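Local coordinates for protein endoglucanase, family GH5 (Zobellia galactanivorans, PDB 6GL2) that hydrolyses beta-glucans of the hemicellulose type such as mixed-linked glucan, and probably acts as an endoglucanase of glycoside hydrolase family 5, at residues A[104-107]-A[112-115]; A[149-154]-A[273-278]. All blocks are in the same frame, centred on the assembly; numbering follows the deposited sequence.

Interaction 1: A[104-107]-A[112-115]; sequences INIH and WILP
Ile-106 meets Ile-113 and Trp-112 through methyl groups and one corner atom of an indole, with its two branches serving different partners. The contact is wholly apolar and small, burying about 95 Å² in all. CG2 of Ile-106 lies 3.9 Å from CD1 of Ile-113, where two obliquely crossing side chains end against each other. The other branch, CG1 with CD1, stands beside the backbone N (chi1 -63°) and is stretched to full length; its CD1 comes to 4.2 Å from CH2, the far corner of the Trp-112 indole, approaching the ring at a slant. Backbones stay well separated, the closest CA atoms, of Ile-106 and Ile-113, being 10.1 Å apart, and side chains alone span the gap. CG1 of Ile-113 also covers part of one face of the Trp-112 ring, 3.6 Å above the plane and shifted toward its rim; the NE1 end of that ring is tied to Asp-109 OD1. The setting is the C-terminal mouth of a TIM barrel: strand 101-105 runs into 104-107, and 112-115 belongs to the loop leading to helix 117-137. Ile-106 also packs on Leu-127 and Trp-131 of that helix, and Ile-113 leans on Tyr-176 of helix 167-186. His-107 carries its side chain away from the contact. Its ring is fixed by Asn-105, whose ND2 donates to His-107 ND1 over 3.0 Å at a nearly straight 169°, with the donor in the ring plane. Val-66 N bonds the Asn-105 amide at OD1 and Glu-148 OE2 bonds it at ND2, so the amide that holds the imidazole is itself held at both ends.

Interaction 2: A[149-154]-A[273-278]; sequences TLNEPR and MGEWGS
Backbones of 149-154 and 273-278 face each other across the barrel mouth without touching, their nearest CA atoms (Asn-151 and Gly-274) 9.0 Å apart. Three polar side chains close the distance. Glu-275, extended beyond CG, brings OE1 to 3.7 Å from OE2 of Glu-152, the two carboxylate planes turned 36° apart. Its OE2 lies 3.5 Å from OD1 of Asn-151, two acceptors brought together by Arg-63, which bonds the amide oxygen through NH2 and bridges to OE2 through NH1. Asn-Glu-Pro at 151-153, after strand 145-148, and a glutamate on strand 271-276, at position 275, are the pattern of family 5 and its clan GH-A relatives; by analogy with these, Glu-152 is probably the acid/base and Glu-275 the nucleophile. A water links the sides: Asn-151 ND2 donates to it over 2.9 Å, and it donates to Glu-275 OE2 over 2.7 Å. Each carboxylate has a further partner, Tyr-229 OH at Glu-275 OE1 and His-227 ND1 at Glu-152 OE2. Behind Glu-152, Arg-154 NH1 reaches its carbonyl O over 2.9 Å at 158°, while salt bridges to Glu-110 and Glu-161 hold the guanidinium.

In the fold
From the N terminus, the chain first reaches interaction 1, where residues 104-107, leaving the third barrel strand, fold back on 112-115 and close a short loop of four intervening residues before helix 117-137. Only afterwards does interaction 2 open at 149-154, past the fourth strand; it closes at 273-278, on the seventh, after 118 residues that carry further strands, helices and loops. The two are therefore in series, neither nested nor crossed. Interaction 1 ties the residues just after strand 101-105 to the loop that leads on to helix 117-137, while interaction 2 spans the barrel mouth. They meet at His-107, whose CE1 lies 3.2 Å from Asn-151 ND2 and 3.4 Å from Glu-275 OE2, and Pro-115 packs against Arg-154.

Interaction 1: A[104-107]-A[112-115]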
loop_
_atom_site.group_PDB
_atom_site.type_symbol
_atom_site.label_atom_id
_atom_site.label_comp_id
_atom_site.label_asym_id
_atom_site.label_seq_id
_atom_site.Cartn_x
_atom_site.Cartn_y
_atom_site.Cartn_z
ATOM N N ILE A 104 4.317 6.363 1.850
ATOM C CA ILE A 104 5.133 5.705 2.925
ATOM C C ILE A 104 4.123 5.124 3.921
ATOM O O ILE A 104 3.153 5.792 4.292
ATOM C CB ILE A 104 5.979 6.768 3.663
ATOM C CG1 ILE A 104 7.073 7.300 2.680
ATOM C CG2 ILE A 104 6.620 6.148 4.915
ATOM C CD1 ILE A 104 7.822 8.524 3.265
ATOM N N ASN A 105 4.368 3.878 4.378
ATOM C CA ASN A 105 3.446 3.201 5.289
ATOM C C ASN A 105 4.168 2.640 6.472
ATOM O O ASN A 105 5.348 2.844 6.692
ATOM C CB ASN A 105 2.632 2.105 4.522
ATOM C CG ASN A 105 3.389 0.854 4.237
ATOM O OD1 ASN A 105 4.557 0.735 4.623
ATOM N ND2 ASN A 105 2.720 -0.156 3.653
ATOM N N ILE A 106 3.388 1.972 7.319
ATOM C CA ILE A 106 3.815 0.982 8.282
ATOM C C ILE A 106 3.472 -0.383 7.736
ATOM O O ILE A 106 2.267 -0.637 7.493
ATOM C CB ILE A 106 3.195 1.227 9.691
ATOM C CG1 ILE A 106 3.643 2.522 10.274
ATOM C CG2 ILE A 106 3.510 0.040 10.575
ATOM C CD1 ILE A 106 3.106 2.842 11.674
ATOM N N HIS A 107 4.416 -1.249 7.519
ATOM C CA HIS A 107 4.216 -2.473 6.733
ATOM C C HIS A 107 4.185 -3.727 7.568
ATOM O O HIS A 107 3.152 -3.940 8.292
ATOM C CB HIS A 107 5.243 -2.533 5.544
ATOM C CG HIS A 107 4.780 -3.371 4.420
ATOM N ND1 HIS A 107 3.849 -2.925 3.529
ATOM C CD2 HIS A 107 5.108 -4.642 4.065
ATOM C CE1 HIS A 107 3.671 -3.898 2.619
ATOM N NE2 HIS A 107 4.365 -4.967 2.985
ATOM N N TRP A 112 3.644 -5.740 16.880
ATOM C CA TRP A 112 3.385 -4.701 17.931
ATOM C C TRP A 112 2.099 -3.994 17.639
ATOM O O TRP A 112 1.837 -2.917 18.208
ATOM C CB TRP A 112 4.577 -3.750 18.155
ATOM C CG TRP A 112 5.088 -2.980 16.946
ATOM C CD1 TRP A 112 5.975 -3.402 15.964
ATOM C CD2 TRP A 112 4.675 -1.663 16.479
ATOM N NE1 TRP A 112 6.163 -2.417 15.036
ATOM C CE2 TRP A 112 5.429 -1.370 15.261
ATOM C CE3 TRP A 112 3.785 -0.701 16.953
ATOM C CZ2 TRP A 112 5.276 -0.165 14.576
ATOM C CZ3 TRP A 112 3.637 0.491 16.255
ATOM C CH2 TRP A 112 4.363 0.760 15.108
ATOM N N ILE A 113 1.347 -4.540 16.649
ATOM C CA ILE A 113 0.061 -3.944 16.265
ATOM C C ILE A 113 -1.058 -5.006 16.240
ATOM O O ILE A 113 -1.823 -5.180 15.283
ATOM C CB ILE A 113 0.110 -3.141 14.911
ATOM C CG1 ILE A 113 1.274 -2.187 14.892
ATOM C CG2 ILE A 113 -1.208 -2.373 14.663
ATOM C CD1 ILE A 113 1.610 -1.581 13.532
ATOM N N LEU A 114 -1.143 -5.804 17.283
ATOM C CA LEU A 114 -2.110 -6.908 17.286
ATOM C C LEU A 114 -3.478 -6.372 17.577
ATOM O O LEU A 114 -3.644 -5.655 18.562
ATOM C CB LEU A 114 -1.743 -7.891 18.409
ATOM C CG LEU A 114 -0.848 -9.113 18.093
ATOM C CD1 LEU A 114 -0.344 -9.909 19.298
ATOM C CD2 LEU A 114 -1.593 -10.095 17.224
ATOM N N PRO A 115 -4.469 -6.605 16.698
ATOM C CA PRO A 115 -5.811 -6.061 16.814
ATOM C C PRO A 115 -6.698 -6.920 17.763
ATOM O O PRO A 115 -7.639 -7.599 17.312
ATOM C CB PRO A 115 -6.297 -6.008 15.382
ATOM C CG PRO A 115 -5.661 -7.181 14.778
ATOM C CD PRO A 115 -4.303 -7.354 15.447
#

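Interaction 2: A[149-154]-A[273-278]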
loop_
_atom_site.group_PDB
_atom_site.type_symbol
_atom_site.label_atom_id
_atom_site.label_comp_id
_atom_site.label_asym_id
_atom_site.label_seq_id
_atom_site.Cartn_x
_atom_site.Cartn_y
_atom_site.Cartn_z
ATOM N N THR A 149 -1.467 4.596 6.778
ATOM C CA THR A 149 -1.274 4.436 8.237
ATOM C C THR A 149 -0.887 3.016 8.645
ATOM O O THR A 149 -0.018 2.786 9.455
ATOM C CB THR A 149 -2.490 4.877 9.018
ATOM O OG1 THR A 149 -3.659 4.397 8.349
ATOM C CG2 THR A 149 -2.547 6.425 9.098
ATOM N N LEU A 150 -1.481 1.985 7.967
ATOM C CA LEU A 150 -1.189 0.585 8.262
ATOM C C LEU A 150 -1.354 -0.261 7.028
ATOM O O LEU A 150 -2.358 -0.071 6.340
ATOM C CB LEU A 150 -2.173 0.022 9.318
ATOM C CG LEU A 150 -2.223 0.663 10.683
ATOM C CD1 LEU A 150 -3.459 0.245 11.446
ATOM C CD2 LEU A 150 -0.982 0.394 11.433
ATOM N N ASN A 151 -0.618 -1.288 6.809
ATOM C CA ASN A 151 -0.607 -2.028 5.566
ATOM C C ASN A 151 -1.797 -2.972 5.485
ATOM O O ASN A 151 -2.790 -2.744 4.783
ATOM C CB ASN A 151 0.739 -2.728 5.464
ATOM C CG ASN A 151 0.800 -3.701 4.310
ATOM O OD1 ASN A 151 0.277 -3.386 3.234
ATOM N ND2 ASN A 151 1.300 -4.878 4.557
ATOM N N GLU A 152 -1.707 -4.076 6.194
ATOM C CA GLU A 152 -2.703 -5.195 6.213
ATOM C C GLU A 152 -2.992 -5.529 7.666
ATOM O O GLU A 152 -2.699 -6.661 8.088
ATOM C CB GLU A 152 -2.286 -6.360 5.400
ATOM C CG GLU A 152 -2.134 -6.086 3.920
ATOM C CD GLU A 152 -1.841 -7.222 3.096
ATOM O OE1 GLU A 152 -1.371 -8.294 3.657
ATOM O OE2 GLU A 152 -2.000 -7.149 1.829
ATOM N N PRO A 153 -3.442 -4.572 8.466
ATOM C CA PRO A 153 -3.543 -4.796 9.936
ATOM C C PRO A 153 -4.575 -5.925 10.226
ATOM O O PRO A 153 -5.643 -5.923 9.716
ATOM C CB PRO A 153 -4.013 -3.460 10.452
ATOM C CG PRO A 153 -4.780 -2.861 9.305
ATOM C CD PRO A 153 -3.977 -3.250 8.091
ATOM N N ARG A 154 -4.137 -6.904 10.971
ATOM C CA ARG A 154 -4.897 -8.172 11.109
ATOM C C ARG A 154 -4.324 -8.957 12.224
ATOM O O ARG A 154 -3.240 -8.691 12.704
ATOM C CB ARG A 154 -4.855 -9.003 9.797
ATOM C CG ARG A 154 -3.450 -9.557 9.537
ATOM C CD ARG A 154 -3.351 -10.016 8.095
ATOM N NE ARG A 154 -2.073 -10.668 7.881
ATOM C CZ ARG A 154 -0.918 -10.094 7.675
ATOM N NH1 ARG A 154 -0.829 -8.773 7.630
ATOM N NH2 ARG A 154 0.156 -10.847 7.472
ATOM N N MET A 273 -5.752 0.824 -4.933
ATOM C CA MET A 273 -5.471 -0.593 -4.886
ATOM C C MET A 273 -3.970 -0.748 -4.703
ATOM O O MET A 273 -3.211 -0.842 -5.627
ATOM C CB MET A 273 -5.884 -1.303 -6.161
ATOM C CG MET A 273 -5.830 -2.796 -6.042
ATOM S SD MET A 273 -7.089 -3.526 -5.024
ATOM C CE MET A 273 -8.519 -3.404 -6.065
ATOM N N GLY A 274 -3.568 -0.664 -3.437
ATOM C CA GLY A 274 -2.151 -0.417 -3.109
ATOM C C GLY A 274 -1.297 -1.657 -3.306
ATOM O O GLY A 274 -0.055 -1.510 -3.436
ATOM N N GLU A 275 -1.899 -2.827 -3.473
ATOM C CA GLU A 275 -1.241 -3.999 -3.960
ATOM C C GLU A 275 -2.203 -4.835 -4.762
ATOM O O GLU A 275 -3.390 -4.983 -4.400
ATOM C CB GLU A 275 -0.723 -4.953 -2.843
ATOM C CG GLU A 275 0.262 -4.274 -1.908
ATOM C CD GLU A 275 0.706 -5.182 -0.774
ATOM O OE1 GLU A 275 0.487 -6.402 -0.792
ATOM O OE2 GLU A 275 1.355 -4.625 0.188
ATOM N N TRP A 276 -1.666 -5.456 -5.808
ATOM C CA TRP A 276 -2.287 -6.511 -6.620
ATOM C C TRP A 276 -1.192 -7.060 -7.493
ATOM O O TRP A 276 -0.054 -6.550 -7.475
ATOM C CB TRP A 276 -3.440 -5.954 -7.484
ATOM C CG TRP A 276 -2.963 -5.033 -8.524
ATOM C CD1 TRP A 276 -2.560 -3.710 -8.367
ATOM C CD2 TRP A 276 -2.733 -5.333 -9.901
ATOM N NE1 TRP A 276 -2.121 -3.205 -9.554
ATOM C CE2 TRP A 276 -2.222 -4.140 -10.525
ATOM C CE3 TRP A 276 -3.027 -6.410 -10.697
ATOM C CZ2 TRP A 276 -1.964 -4.073 -11.909
ATOM C CZ3 TRP A 276 -2.734 -6.379 -12.072
ATOM C CH2 TRP A 276 -2.260 -5.198 -12.675
ATOM N N GLY A 277 -1.496 -8.108 -8.263
ATOM C CA GLY A 277 -0.616 -8.692 -9.226
ATOM C C GLY A 277 -0.659 -10.184 -9.196
ATOM O O GLY A 277 -1.554 -10.742 -8.541
ATOM N N SER A 278 0.195 -10.808 -9.998
ATOM C CA SER A 278 0.206 -12.278 -10.048
ATOM C C SER A 278 1.588 -12.785 -9.912
ATOM O O SER A 278 2.515 -12.192 -10.443
ATOM C CB SER A 278 -0.449 -12.786 -11.375
ATOM O OG SER A 278 0.253 -12.262 -12.476
HETATM O O HOH W 1 1.414 -6.511 2.159
#